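Local structure of putative lipoprotein (Campylobacter jejuni subsp. jejuni, 4GIO) at residues 57-60 against 64-67. The protein is a putative lipoprotein of unknown function whose chain adopts a variant of the immunoglobulin fold. Sequence-based numbering, arbitrary orientation.
Sequences DWLD and FVLR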
loop_
_atom_site.group_PDB
_atom_site.type_symbol
_atom_site.label_atom_id
_atom_site.label_comp_id
_atom_site.label_asym_id
_atom_site.label_seq_id
_atom_site.Cartn_x
_atom_site.Cartn_y
_atom_site.Cartn_z
ATOM N N ASP A 57 4.483 -3.183 -4.662
ATOM C CA ASP A 57 4.660 -4.069 -5.857
ATOM C C ASP A 57 3.285 -4.231 -6.527
ATOM O O ASP A 57 2.286 -4.402 -5.822
ATOM C CB ASP A 57 5.147 -5.461 -5.457
ATOM C CG ASP A 57 6.646 -5.505 -5.199
ATOM O OD1 ASP A 57 7.419 -4.897 -6.012
ATOM O OD2 ASP A 57 7.031 -6.119 -4.164
ATOM N N TRP A 58 3.219 -4.105 -7.847
ATOM C CA TRP A 58 1.957 -4.407 -8.576
ATOM C C TRP A 58 2.010 -5.801 -9.036
ATOM O O TRP A 58 3.032 -6.222 -9.481
ATOM C CB TRP A 58 1.849 -3.493 -9.799
ATOM C CG TRP A 58 1.774 -1.997 -9.314
ATOM C CD1 TRP A 58 2.752 -1.054 -9.401
ATOM C CD2 TRP A 58 0.653 -1.364 -8.717
ATOM N NE1 TRP A 58 2.329 0.150 -8.853
ATOM C CE2 TRP A 58 1.027 0.009 -8.468
ATOM C CE3 TRP A 58 -0.632 -1.791 -8.395
ATOM C CZ2 TRP A 58 0.168 0.916 -7.874
ATOM C CZ3 TRP A 58 -1.510 -0.871 -7.793
ATOM C CH2 TRP A 58 -1.113 0.489 -7.594
ATOM N N LEU A 59 0.899 -6.514 -8.925
ATOM C CA LEU A 59 0.806 -7.934 -9.284
ATOM C C LEU A 59 -0.127 -8.136 -10.496
ATOM O O LEU A 59 -1.178 -7.452 -10.588
ATOM C CB LEU A 59 0.246 -8.740 -8.116
ATOM C CG LEU A 59 0.991 -8.622 -6.749
ATOM C CD1 LEU A 59 0.338 -9.541 -5.725
ATOM C CD2 LEU A 59 2.486 -8.853 -6.961
ATOM N N ASP A 60 0.200 -9.131 -11.363
ATOM C CA ASP A 60 -0.627 -9.382 -12.492
ATOM C C ASP A 60 -1.766 -10.348 -12.120
ATOM O O ASP A 60 -1.941 -10.754 -10.936
ATOM C CB ASP A 60 0.234 -9.831 -13.731
ATOM C CG ASP A 60 0.880 -11.240 -13.542
ATOM O OD1 ASP A 60 0.526 -11.985 -12.587
ATOM O OD2 ASP A 60 1.712 -11.622 -14.409
ATOM N N PHE A 64 1.872 -12.651 -10.138
ATOM C CA PHE A 64 3.285 -12.446 -10.343
ATOM C C PHE A 64 3.592 -10.941 -10.240
ATOM O O PHE A 64 2.824 -10.092 -10.713
ATOM C CB PHE A 64 3.752 -12.859 -11.729
ATOM C CG PHE A 64 3.571 -14.357 -12.053
ATOM C CD1 PHE A 64 3.712 -15.330 -11.042
ATOM C CD2 PHE A 64 3.336 -14.779 -13.369
ATOM C CE1 PHE A 64 3.616 -16.752 -11.331
ATOM C CE2 PHE A 64 3.182 -16.201 -13.674
ATOM C CZ PHE A 64 3.347 -17.164 -12.643
ATOM N N VAL A 65 4.736 -10.631 -9.666
ATOM C CA VAL A 65 5.185 -9.257 -9.684
ATOM C C VAL A 65 5.370 -8.740 -11.115
ATOM O O VAL A 65 6.047 -9.363 -11.944
ATOM C CB VAL A 65 6.480 -9.105 -8.856
ATOM C CG1 VAL A 65 6.978 -7.672 -8.924
ATOM C CG2 VAL A 65 6.170 -9.460 -7.425
ATOM N N LEU A 66 4.738 -7.612 -11.412
ATOM C CA LEU A 66 5.015 -6.941 -12.661
ATOM C C LEU A 66 6.364 -6.216 -12.518
ATOM O O LEU A 66 6.484 -5.206 -11.796
ATOM C CB LEU A 66 3.926 -5.921 -13.034
ATOM C CG LEU A 66 2.595 -6.488 -13.483
ATOM C CD1 LEU A 66 1.588 -5.367 -13.467
ATOM C CD2 LEU A 66 2.722 -7.150 -14.931
ATOM N N ARG A 67 7.372 -6.719 -13.216
ATOM C CA ARG A 67 8.719 -6.228 -13.033
ATOM C C ARG A 67 9.110 -5.294 -14.115
ATOM O O ARG A 67 10.168 -4.702 -14.004
ATOM C CB ARG A 67 9.711 -7.410 -12.977
ATOM C CG ARG A 67 9.573 -8.251 -11.704
ATOM C CD ARG A 67 10.434 -9.580 -11.644
ATOM N NE ARG A 67 9.750 -10.517 -10.730
ATOM C CZ ARG A 67 9.972 -10.591 -9.423
ATOM N NH1 ARG A 67 10.864 -9.783 -8.869
ATOM N NH2 ARG A 67 9.244 -11.387 -8.643
HETATM O O HOH W 1 5.516 -3.775 -9.533
HETATM O O HOH W 2 4.881 -10.772 -14.399
#
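Phe64 returns the chain to Asp60 after a tight reversal, and the two residues hold each other by backbone and side chain at once. Phe64 N donates to Asp60 OD1 at 2.9 Å, reaching it from above the carboxylate plane, while Phe64 O accepts Asp60 N, also at 2.9 Å. Asp60 OD1 is brought to Phe64 N because Asp60 CG sits between its own backbone N and carbonyl carbon (chi1 68°); OD1 takes a second, weak bond from Asp62 N. The carboxylate and the Phe64 ring are inclined by 53°, with Asp60 OD2 3.7 Å from Phe64 CD2. Val65 pairs with Leu59 in a single bridge, Val65 CG2 lying against Leu59 CD2 at 3.8 Å. Water 2 joins Val65 O to Asp60 OD2. Leu66 N bonds to Trp58 O at 2.9 Å with an N-H...O angle of 169°, and its side chain points at the strand, Leu66 CD2 3.8 Å from Asp60 CB. Water 1 accepts from Trp58 N and also hydrogen-bonds to Leu66 O. Residues 64-67 lie in the loop between strands 50-59 and 75-79 of the immunoglobulin-like fold; Asp57 and Leu59 bond by their backbones to Arg100 and to Asn97 and Asp98. The Asp60 carboxylate, fixed by Phe64 N and supplemented by the weak Asp62 bond, would thus hold the turn, while the donated N-H groups probably stabilise its negative charge.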